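L-amino acid deaminase (Proteus vulgaris, PDB 5HXW) deaminates L-amino acids as a membrane-bound flavoenzyme, using its FAD to oxidise them to the corresponding keto acids. Local coordinates at the cetyl-trimethyl-ammonium site and the flavin-adenine dinucleotide and cetyl-trimethyl-ammonium site. Coordinates in Å, arbitrary orientation; residue numbers count along the deposited sequence, not the author numbering.

Site 1: the cetyl-trimethyl-ammonium site. Residues 335, 338-341. With 16A (cetyl-trimethyl-ammonium), chain B.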
loop_
_atom_site.group_PDB
_atom_site.type_symbol
_atom_site.label_atom_id
_atom_site.label_comp_id
_atom_site.label_asym_id
_atom_site.label_seq_id
_atom_site.Cartn_x
_atom_site.Cartn_y
_atom_site.Cartn_z
ATOM N N ILE A 335 -21.983 11.520 2.861
ATOM C CA ILE A 335 -23.043 11.167 3.802
ATOM C C ILE A 335 -22.522 10.223 4.897
ATOM O O ILE A 335 -22.805 10.437 6.077
ATOM C CB ILE A 335 -24.290 10.597 3.071
ATOM C CG1 ILE A 335 -24.838 11.587 2.016
ATOM C CG2 ILE A 335 -25.372 10.182 4.061
ATOM C CD1 ILE A 335 -25.369 12.916 2.535
ATOM N N PHE A 338 -20.254 12.253 7.397
ATOM C CA PHE A 338 -21.006 13.035 8.380
ATOM C C PHE A 338 -21.661 12.181 9.464
ATOM O O PHE A 338 -21.907 12.667 10.571
ATOM C CB PHE A 338 -22.039 13.950 7.706
ATOM C CG PHE A 338 -21.464 15.239 7.183
ATOM C CD1 PHE A 338 -20.928 16.193 8.056
ATOM C CD2 PHE A 338 -21.465 15.511 5.816
ATOM C CE1 PHE A 338 -20.396 17.383 7.573
ATOM C CE2 PHE A 338 -20.937 16.702 5.329
ATOM C CZ PHE A 338 -20.403 17.639 6.208
ATOM N N MET A 339 -21.934 10.916 9.150
ATOM C CA MET A 339 -22.557 10.015 10.123
ATOM C C MET A 339 -21.591 9.021 10.798
ATOM O O MET A 339 -22.011 8.166 11.579
ATOM C CB MET A 339 -23.819 9.356 9.546
ATOM C CG MET A 339 -23.619 8.218 8.560
ATOM S SD MET A 339 -25.146 7.839 7.668
ATOM C CE MET A 339 -26.402 7.951 8.945
ATOM N N GLN A 340 -20.303 9.149 10.485
ATOM C CA GLN A 340 -19.245 8.559 11.293
ATOM C C GLN A 340 -18.986 9.493 12.465
ATOM O O GLN A 340 -18.748 10.691 12.268
ATOM C CB GLN A 340 -17.963 8.382 10.477
ATOM C CG GLN A 340 -17.916 7.116 9.636
ATOM C CD GLN A 340 -16.772 7.098 8.634
ATOM O OE1 GLN A 340 -15.762 7.788 8.793
ATOM N NE2 GLN A 340 -16.926 6.295 7.591
ATOM N N SER A 341 -19.060 8.948 13.679
ATOM C CA SER A 341 -18.742 9.698 14.894
ATOM C C SER A 341 -17.257 10.036 14.970
ATOM O O SER A 341 -16.412 9.292 14.462
ATOM C CB SER A 341 -19.177 8.929 16.143
ATOM O OG SER A 341 -20.557 9.124 16.395
HETATM C C1 16A B . -32.448 20.115 1.180
HETATM C C2 16A B . -31.147 19.357 1.335
HETATM C C3 16A B . -31.141 18.549 2.628
HETATM C C4 16A B . -30.003 17.536 2.644
HETATM C C5 16A B . -29.712 17.081 4.071
HETATM C C6 16A B . -29.328 15.607 4.118
HETATM C C7 16A B . -28.172 15.386 5.085
HETATM C C8 16A B . -28.255 14.018 5.750
HETATM C C9 16A B . -26.860 13.522 6.115
HETATM C C10 16A B . -26.867 12.772 7.439
HETATM C C11 16A B . -26.303 13.622 8.571
HETATM C C12 16A B . -25.478 12.768 9.525
HETATM C C13 16A B . -26.237 12.484 10.816
HETATM C C14 16A B . -25.516 13.119 11.996
HETATM C C15 16A B . -25.281 12.119 13.124
HETATM C C16 16A B . -23.782 11.834 13.301
HETATM N N1 16A B . -23.097 12.405 14.497
HETATM C C17 16A B . -23.119 13.882 14.541
HETATM C C18 16A B . -23.653 11.875 15.760
HETATM C C19 16A B . -21.689 11.999 14.428
#
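The backbone runs helically through Ile335 and Phe338, flattens at Met339 as helix 332-339 ends, and is extended at Gln340 and Ser341, so that the helix and the first residues of the following loop present one flank to the detergent. A cetyl-trimethyl-ammonium molecule lies along this flank, its tail beside the helix and its head group beyond the C-terminal end. Ile335 touches the middle of the tail from the side. Its CG1 is anti to the carbonyl carbon and carries the CD1 methyl out at the tip, 3.9 Å from C9 of the detergent, while the CG2 branch comes near the same carbon. Phe338 uses the root of its side chain: CB lies 4.1 Å from C12, and with chi1 -82° the ring swings away to one flank of the chain. Met339 does likewise. Its CB packs 3.8 Å from C12, whereas CG takes the crowded position between the backbone N and the carbonyl carbon (chi1 76°), which leads the thioether away from the detergent. The two beta-carbons form a shared seat under C12, on the helix side of the tail, while their side chains diverge to either flank. Near the quaternary ammonium, polar atoms approach carbons without forming hydrogen bonds, as N1 is fully substituted by carbon. The carbonyl O of Phe338 approaches C16, next to that nitrogen, at 3.4 Å, and OG of Ser341 lies 3.7 Å from the methyl C19. Carbonyls at a helix C-terminus would be expected to favour the cationic head modestly. The protein hides only a minor share of the molecule, and the contact is mostly apolar, which suggests little specific recognition. The detergent probably comes from purification or crystallisation; the site has no evident catalytic role and may simply mark an apolar surface patch able to meet lipid in this membrane-bound enzyme.

Site 2: the flavin-adenine dinucleotide and cetyl-trimethyl-ammonium site. Residues 43-44, 46-47, 67-68, 74-76, 78-80, 82, 210, 238-240, 261, 315, 394, 420-423. With FAD (flavin-adenine dinucleotide), chain C; 16A (cetyl-trimethyl-ammonium), chain D.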
loop_
_atom_site.group_PDB
_atom_site.type_symbol
_atom_site.label_atom_id
_atom_site.label_comp_id
_atom_site.label_asym_id
_atom_site.label_seq_id
_atom_site.Cartn_x
_atom_site.Cartn_y
_atom_site.Cartn_z
ATOM N N VAL A 43 -2.794 -3.003 15.508
ATOM C CA VAL A 43 -4.146 -2.749 15.003
ATOM C C VAL A 43 -4.124 -2.831 13.471
ATOM O O VAL A 43 -3.644 -1.915 12.800
ATOM C CB VAL A 43 -4.701 -1.382 15.485
ATOM C CG1 VAL A 43 -6.144 -1.190 15.034
ATOM C CG2 VAL A 43 -4.610 -1.259 17.002
ATOM N N GLY A 44 -4.626 -3.941 12.930
ATOM C CA GLY A 44 -4.673 -4.148 11.483
ATOM C C GLY A 44 -3.818 -5.286 10.950
ATOM O O GLY A 44 -2.602 -5.321 11.174
ATOM N N GLY A 46 -3.197 -5.927 7.710
ATOM C CA GLY A 46 -2.719 -5.661 6.360
ATOM C C GLY A 46 -1.211 -5.827 6.363
ATOM O O GLY A 46 -0.624 -6.198 7.393
ATOM N N ILE A 47 -0.584 -5.536 5.222
ATOM C CA ILE A 47 0.854 -5.761 5.033
ATOM C C ILE A 47 1.728 -5.033 6.065
ATOM O O ILE A 47 2.656 -5.633 6.617
ATOM C CB ILE A 47 1.311 -5.480 3.569
ATOM C CG1 ILE A 47 2.706 -6.069 3.279
ATOM C CG2 ILE A 47 1.239 -3.992 3.221
ATOM C CD1 ILE A 47 2.747 -7.575 3.107
ATOM N N GLU A 67 -7.743 -7.589 14.099
ATOM C CA GLU A 67 -8.248 -7.277 12.767
ATOM C C GLU A 67 -9.770 -7.296 12.776
ATOM O O GLU A 67 -10.383 -8.287 13.185
ATOM C CB GLU A 67 -7.686 -8.277 11.743
ATOM C CG GLU A 67 -8.323 -8.271 10.351
ATOM C CD GLU A 67 -8.223 -6.937 9.629
ATOM O OE1 GLU A 67 -7.094 -6.431 9.424
ATOM O OE2 GLU A 67 -9.286 -6.397 9.260
ATOM N N LYS A 68 -10.362 -6.196 12.313
ATOM C CA LYS A 68 -11.817 -6.009 12.317
ATOM C C LYS A 68 -12.551 -6.899 11.318
ATOM O O LYS A 68 -13.721 -7.226 11.527
ATOM C CB LYS A 68 -12.191 -4.533 12.106
ATOM C CG LYS A 68 -11.778 -3.916 10.779
ATOM C CD LYS A 68 -12.582 -2.656 10.503
ATOM C CE LYS A 68 -12.064 -1.890 9.300
ATOM N NZ LYS A 68 -12.418 -2.551 8.015
ATOM N N GLU A 74 -8.580 -5.622 2.838
ATOM C CA GLU A 74 -8.685 -4.297 2.218
ATOM C C GLU A 74 -7.529 -4.033 1.223
ATOM O O GLU A 74 -7.289 -4.867 0.342
ATOM C CB GLU A 74 -8.881 -3.202 3.288
ATOM C CG GLU A 74 -10.102 -3.435 4.185
ATOM C CD GLU A 74 -10.502 -2.240 5.044
ATOM O OE1 GLU A 74 -9.618 -1.494 5.522
ATOM O OE2 GLU A 74 -11.719 -2.051 5.257
ATOM N N GLN A 75 -6.826 -2.906 1.359
ATOM C CA GLN A 75 -5.712 -2.513 0.470
ATOM C C GLN A 75 -4.712 -3.618 0.085
ATOM O O GLN A 75 -4.282 -3.692 -1.072
ATOM C CB GLN A 75 -4.920 -1.379 1.111
ATOM C CG GLN A 75 -5.252 0.003 0.608
ATOM C CD GLN A 75 -4.653 1.083 1.485
ATOM O OE1 GLN A 75 -4.817 1.066 2.707
ATOM N NE2 GLN A 75 -3.963 2.034 0.865
ATOM N N SER A 76 -4.357 -4.456 1.063
ATOM C CA SER A 76 -3.310 -5.475 0.931
ATOM C C SER A 76 -3.654 -6.690 0.049
ATOM O O SER A 76 -2.837 -7.610 -0.094
ATOM C CB SER A 76 -2.861 -5.932 2.319
ATOM O OG SER A 76 -2.079 -4.929 2.939
ATOM N N ARG A 78 -5.862 -5.666 -2.782
ATOM C CA ARG A 78 -6.584 -4.878 -3.783
ATOM C C ARG A 78 -5.662 -3.933 -4.572
ATOM O O ARG A 78 -6.121 -2.988 -5.227
ATOM C CB ARG A 78 -7.770 -4.136 -3.134
ATOM C CG ARG A 78 -8.858 -5.072 -2.620
ATOM C CD ARG A 78 -9.880 -4.371 -1.748
ATOM N NE ARG A 78 -11.138 -4.153 -2.465
ATOM C CZ ARG A 78 -12.162 -5.001 -2.481
ATOM N NH1 ARG A 78 -12.109 -6.150 -1.816
ATOM N NH2 ARG A 78 -13.251 -4.696 -3.170
ATOM N N PHE A 79 -4.364 -4.231 -4.527
ATOM C CA PHE A 79 -3.334 -3.414 -5.168
ATOM C C PHE A 79 -3.013 -3.826 -6.610
ATOM O O PHE A 79 -3.343 -4.936 -7.039
ATOM C CB PHE A 79 -2.056 -3.377 -4.307
ATOM C CG PHE A 79 -1.441 -4.728 -4.052
ATOM C CD1 PHE A 79 -0.586 -5.314 -4.990
ATOM C CD2 PHE A 79 -1.691 -5.408 -2.863
ATOM C CE1 PHE A 79 -0.012 -6.556 -4.757
ATOM C CE2 PHE A 79 -1.114 -6.654 -2.624
ATOM C CZ PHE A 79 -0.269 -7.223 -3.567
ATOM N N TYR A 80 -2.362 -2.916 -7.339
ATOM C CA TYR A 80 -1.948 -3.128 -8.726
ATOM C C TYR A 80 -0.850 -4.193 -8.834
ATOM O O TYR A 80 -0.995 -5.157 -9.593
ATOM C CB TYR A 80 -1.515 -1.795 -9.359
ATOM C CG TYR A 80 -0.973 -1.893 -10.774
ATOM C CD1 TYR A 80 -1.743 -2.442 -11.812
ATOM C CD2 TYR A 80 0.303 -1.416 -11.081
ATOM C CE1 TYR A 80 -1.243 -2.526 -13.107
ATOM C CE2 TYR A 80 0.808 -1.492 -12.372
ATOM C CZ TYR A 80 0.032 -2.047 -13.378
ATOM O OH TYR A 80 0.531 -2.118 -14.650
ATOM N N GLN A 82 3.048 -3.529 -8.430
ATOM C CA GLN A 82 4.416 -3.180 -8.823
ATOM C C GLN A 82 5.263 -2.632 -7.674
ATOM O O GLN A 82 4.813 -1.771 -6.909
ATOM C CB GLN A 82 4.427 -2.234 -10.036
ATOM C CG GLN A 82 3.737 -0.887 -9.851
ATOM C CD GLN A 82 3.841 0.007 -11.074
ATOM O OE1 GLN A 82 4.792 -0.083 -11.849
ATOM N NE2 GLN A 82 2.867 0.885 -11.245
ATOM N N ALA A 210 -10.560 -3.147 17.026
ATOM C CA ALA A 210 -10.003 -2.342 18.110
ATOM C C ALA A 210 -10.697 -0.981 18.151
ATOM O O ALA A 210 -10.560 -0.169 17.231
ATOM C CB ALA A 210 -8.498 -2.183 17.953
ATOM N N ALA A 238 -1.796 0.343 12.472
ATOM C CA ALA A 238 -1.628 0.062 11.047
ATOM C C ALA A 238 -2.990 -0.271 10.433
ATOM O O ALA A 238 -3.192 -1.341 9.853
ATOM C CB ALA A 238 -0.630 -1.074 10.847
ATOM N N GLY A 239 -3.929 0.659 10.589
ATOM C CA GLY A 239 -5.319 0.442 10.198
ATOM C C GLY A 239 -5.692 0.893 8.800
ATOM O O GLY A 239 -6.882 1.008 8.487
ATOM N N GLY A 240 -4.680 1.129 7.960
ATOM C CA GLY A 240 -4.865 1.564 6.575
ATOM C C GLY A 240 -5.602 2.885 6.473
ATOM O O GLY A 240 -5.141 3.906 7.001
ATOM N N GLN A 261 -9.393 3.868 -6.743
ATOM C CA GLN A 261 -8.953 3.463 -8.075
ATOM C C GLN A 261 -9.468 2.071 -8.416
ATOM O O GLN A 261 -9.320 1.126 -7.633
ATOM C CB GLN A 261 -7.429 3.514 -8.194
ATOM C CG GLN A 261 -6.919 3.343 -9.619
ATOM C CD GLN A 261 -5.406 3.300 -9.712
ATOM O OE1 GLN A 261 -4.730 2.677 -8.889
ATOM N NE2 GLN A 261 -4.867 3.964 -10.724
ATOM N N TYR A 315 -4.218 19.960 -0.242
ATOM C CA TYR A 315 -4.097 18.987 -1.332
ATOM C C TYR A 315 -4.193 19.629 -2.718
ATOM O O TYR A 315 -4.137 18.928 -3.732
ATOM C CB TYR A 315 -5.173 17.902 -1.194
ATOM C CG TYR A 315 -4.972 16.945 -0.042
ATOM C CD1 TYR A 315 -5.246 17.330 1.277
ATOM C CD2 TYR A 315 -4.533 15.639 -0.270
ATOM C CE1 TYR A 315 -5.070 16.449 2.334
ATOM C CE2 TYR A 315 -4.356 14.747 0.784
ATOM C CZ TYR A 315 -4.626 15.157 2.082
ATOM O OH TYR A 315 -4.457 14.282 3.131
ATOM N N MET A 394 -7.553 4.049 -0.921
ATOM C CA MET A 394 -6.351 4.576 -0.256
ATOM C C MET A 394 -6.715 5.702 0.714
ATOM O O MET A 394 -7.835 6.225 0.693
ATOM C CB MET A 394 -5.354 5.140 -1.274
ATOM C CG MET A 394 -4.998 4.239 -2.436
ATOM S SD MET A 394 -4.648 5.221 -3.904
ATOM C CE MET A 394 -5.456 4.239 -5.161
ATOM N N GLY A 420 0.424 5.049 -0.504
ATOM C CA GLY A 420 -0.017 4.428 -1.754
ATOM C C GLY A 420 0.955 3.371 -2.260
ATOM O O GLY A 420 0.721 2.757 -3.305
ATOM N N TRP A 421 2.035 3.154 -1.510
ATOM C CA TRP A 421 3.103 2.245 -1.908
ATOM C C TRP A 421 3.483 1.249 -0.810
ATOM O O TRP A 421 4.617 0.756 -0.767
ATOM C CB TRP A 421 4.323 3.058 -2.341
ATOM C CG TRP A 421 4.132 3.794 -3.630
ATOM C CD1 TRP A 421 3.999 5.142 -3.788
ATOM C CD2 TRP A 421 4.054 3.223 -4.942
ATOM N NE1 TRP A 421 3.843 5.451 -5.118
ATOM C CE2 TRP A 421 3.869 4.293 -5.850
ATOM C CE3 TRP A 421 4.122 1.912 -5.442
ATOM C CZ2 TRP A 421 3.755 4.096 -7.237
ATOM C CZ3 TRP A 421 4.003 1.713 -6.822
ATOM C CH2 TRP A 421 3.821 2.804 -7.702
ATOM N N GLY A 422 2.514 0.934 0.046
ATOM C CA GLY A 422 2.745 0.150 1.260
ATOM C C GLY A 422 3.295 -1.246 1.078
ATOM O O GLY A 422 3.981 -1.746 1.964
ATOM N N MET A 423 2.993 -1.870 -0.059
ATOM C CA MET A 423 3.525 -3.195 -0.389
ATOM C C MET A 423 5.037 -3.149 -0.616
ATOM O O MET A 423 5.775 -3.943 -0.027
ATOM C CB MET A 423 2.817 -3.788 -1.608
ATOM C CG MET A 423 1.369 -4.201 -1.387
ATOM S SD MET A 423 1.074 -5.432 -0.097
ATOM C CE MET A 423 2.040 -6.833 -0.666
HETATM P PA FAD C . -4.449 -2.277 4.724
HETATM O O1A FAD C . -5.795 -1.735 4.314
HETATM O O2A FAD C . -3.805 -3.323 3.866
HETATM O O5B FAD C . -4.562 -2.854 6.216
HETATM C C5B FAD C . -5.280 -2.155 7.224
HETATM C C4B FAD C . -6.108 -3.166 7.989
HETATM O O4B FAD C . -6.432 -2.652 9.278
HETATM C C3B FAD C . -7.422 -3.462 7.286
HETATM O O3B FAD C . -7.456 -4.868 7.026
HETATM C C2B FAD C . -8.496 -3.040 8.279
HETATM O O2B FAD C . -9.605 -3.938 8.303
HETATM C C1B FAD C . -7.759 -3.055 9.604
HETATM N N9A FAD C . -8.309 -2.140 10.631
HETATM C C8A FAD C . -8.549 -0.821 10.487
HETATM N N7A FAD C . -9.036 -0.284 11.630
HETATM C C5A FAD C . -9.112 -1.276 12.533
HETATM C C6A FAD C . -9.542 -1.399 13.946
HETATM N N6A FAD C . -9.991 -0.312 14.609
HETATM N N1A FAD C . -9.460 -2.619 14.539
HETATM C C2A FAD C . -9.002 -3.704 13.878
HETATM N N3A FAD C . -8.597 -3.665 12.589
HETATM C C4A FAD C . -8.624 -2.502 11.878
HETATM N N1 FAD C . 1.400 -0.491 -3.444
HETATM C C2 FAD C . 2.506 -0.851 -4.140
HETATM O O2 FAD C . 3.581 -0.961 -3.514
HETATM N N3 FAD C . 2.477 -1.082 -5.469
HETATM C C4 FAD C . 1.347 -0.976 -6.196
HETATM O O4 FAD C . 1.357 -1.204 -7.430
HETATM C C4X FAD C . 0.085 -0.589 -5.500
HETATM N N5 FAD C . -1.101 -0.457 -6.144
HETATM C C5X FAD C . -2.235 -0.090 -5.485
HETATM C C6 FAD C . -3.448 0.037 -6.172
HETATM C C7 FAD C . -4.617 0.397 -5.497
HETATM C C7M FAD C . -5.906 0.526 -6.271
HETATM C C8 FAD C . -4.564 0.648 -4.023
HETATM C C8M FAD C . -5.767 1.036 -3.209
HETATM C C9 FAD C . -3.362 0.522 -3.345
HETATM C C9A FAD C . -2.193 0.163 -4.011
HETATM N N10 FAD C . -0.967 0.018 -3.310
HETATM C C10 FAD C . 0.190 -0.345 -4.037
HETATM C "C1'" FAD C . -0.891 0.303 -1.870
HETATM C "C2'" FAD C . -0.962 -0.842 -0.887
HETATM O "O2'" FAD C . -2.128 -1.626 -1.146
HETATM C "C3'" FAD C . -1.091 -0.216 0.500
HETATM O "O3'" FAD C . -0.238 0.941 0.650
HETATM C "C4'" FAD C . -0.817 -1.222 1.615
HETATM O "O4'" FAD C . -1.697 -2.358 1.517
HETATM C "C5'" FAD C . -1.016 -0.538 2.956
HETATM O "O5'" FAD C . -1.095 -1.538 3.957
HETATM P P FAD C . -1.870 -1.261 5.326
HETATM O O1P FAD C . -1.681 -2.497 6.159
HETATM O O2P FAD C . -1.415 0.064 5.873
HETATM O O3P FAD C . -3.411 -1.063 4.894
HETATM C C1 16A D . -10.105 20.410 -2.841
HETATM C C2 16A D . -10.053 19.003 -2.289
HETATM C C3 16A D . -8.806 18.274 -2.776
HETATM C C4 16A D . -8.846 16.805 -2.373
HETATM C C5 16A D . -7.954 15.963 -3.275
HETATM C C6 16A D . -7.368 14.788 -2.503
HETATM C C7 16A D . -6.294 14.077 -3.316
HETATM C C8 16A D . -6.255 12.594 -2.975
HETATM C C9 16A D . -4.830 12.064 -3.054
HETATM C C10 16A D . -4.680 11.052 -4.186
HETATM C C11 16A D . -3.335 11.198 -4.888
HETATM C C12 16A D . -2.383 10.077 -4.483
HETATM C C13 16A D . -1.960 9.239 -5.684
HETATM C C14 16A D . -1.309 7.937 -5.229
HETATM C C15 16A D . -1.768 6.762 -6.088
HETATM C C16 16A D . -0.647 5.720 -6.225
HETATM N N1 16A D . -1.057 4.302 -6.393
HETATM C C17 16A D . 0.158 3.513 -6.630
HETATM C C18 16A D . -1.691 3.750 -5.188
HETATM C C19 16A D . -1.941 4.097 -7.553
HETATM O O HOH W 1 -1.917 -3.625 8.756
HETATM O O HOH W 2 -7.617 0.385 4.907
HETATM O O HOH W 3 -6.098 -5.230 4.451
#
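Gln75 lies lengthwise against the middle of the FAD, its CB beside the alpha-phosphate oxygen O1A and its extended chain bringing the terminal amide alongside the ribityl C3'. Its backbone O accepts a hydrogen bond from the ribityl hydroxyl O2' (3.0 Å). The cofactor, almost wholly buried, occupies the dinucleotide-binding fold of the DAO family, whose Rossmann glycine loop GxGxxG includes Gly44 and Gly46 and leads into helix 47-58. The N-terminus of that helix faces the pyrophosphate and would help to offset its charge; Ile47 N also holds Ser76 OG at 2.8 Å, fixing a hydroxyl that bonds both O2A and O4'. At the adenosine ribose, Glu67 bends at chi2 so that its carboxylate meets both hydroxyls: OE2 takes O2B on its syn lone pair at 2.7 Å, while OE1 receives O3B from above the carboxylate plane at 2.9 Å. Lys68 drapes its aliphatic chain over one adenine face, opposite Val43 CG1, then turns at chi4 to put NZ 3.1 Å from O2B; a salt bridge to Glu74 steadies the ammonium. The Ala210 backbone reads N1A and N6A.

Under the isoalloxazine, Phe79 lays CB over the central ring, 3.4 Å from its centroid, its phenyl turned aside (chi1 60°) with Met423 CG over one face. Tyr80 N comes up to the redox-active N5 from that same flavin face, 3.0 Å away and well off the flavin plane, a hydrogen bond that does not lie in the ring plane. Flavin N3 donates almost straight to Gln82 O (175° at H), on a carbonyl lone pair. On the other flavin face, the six-membered ring of Trp421 stands edge-on against the pyrimidine ring of FAD, planes 72° apart. The indole face receives the detergent methyl C17, and Met394 SD lies 3.5 Å from C18. The trimethylammonium thus sits over the flavin, where substrate probably binds, while its tail passes CD2 of Tyr315; the detergent probably derives from purification or crystallisation.

Sites 1 and 2 belong to the same chain, with their C-alpha centres about 22 Å apart, and share no residue. Both hold cetyl-trimethyl-ammonium, but in contrasting ways: in site 1 it runs alongside helix 332-339, whereas in site 2 the protein encloses most of it, the head reaching the flavin and the tail running towards 3-10 helix 312-318. The two molecules of the same amphiphile thus mark an apolar surface and a buried route that may lead towards the cofactor. These features could suit an enzyme working at a membrane, although the structure alone shows no coupling between them.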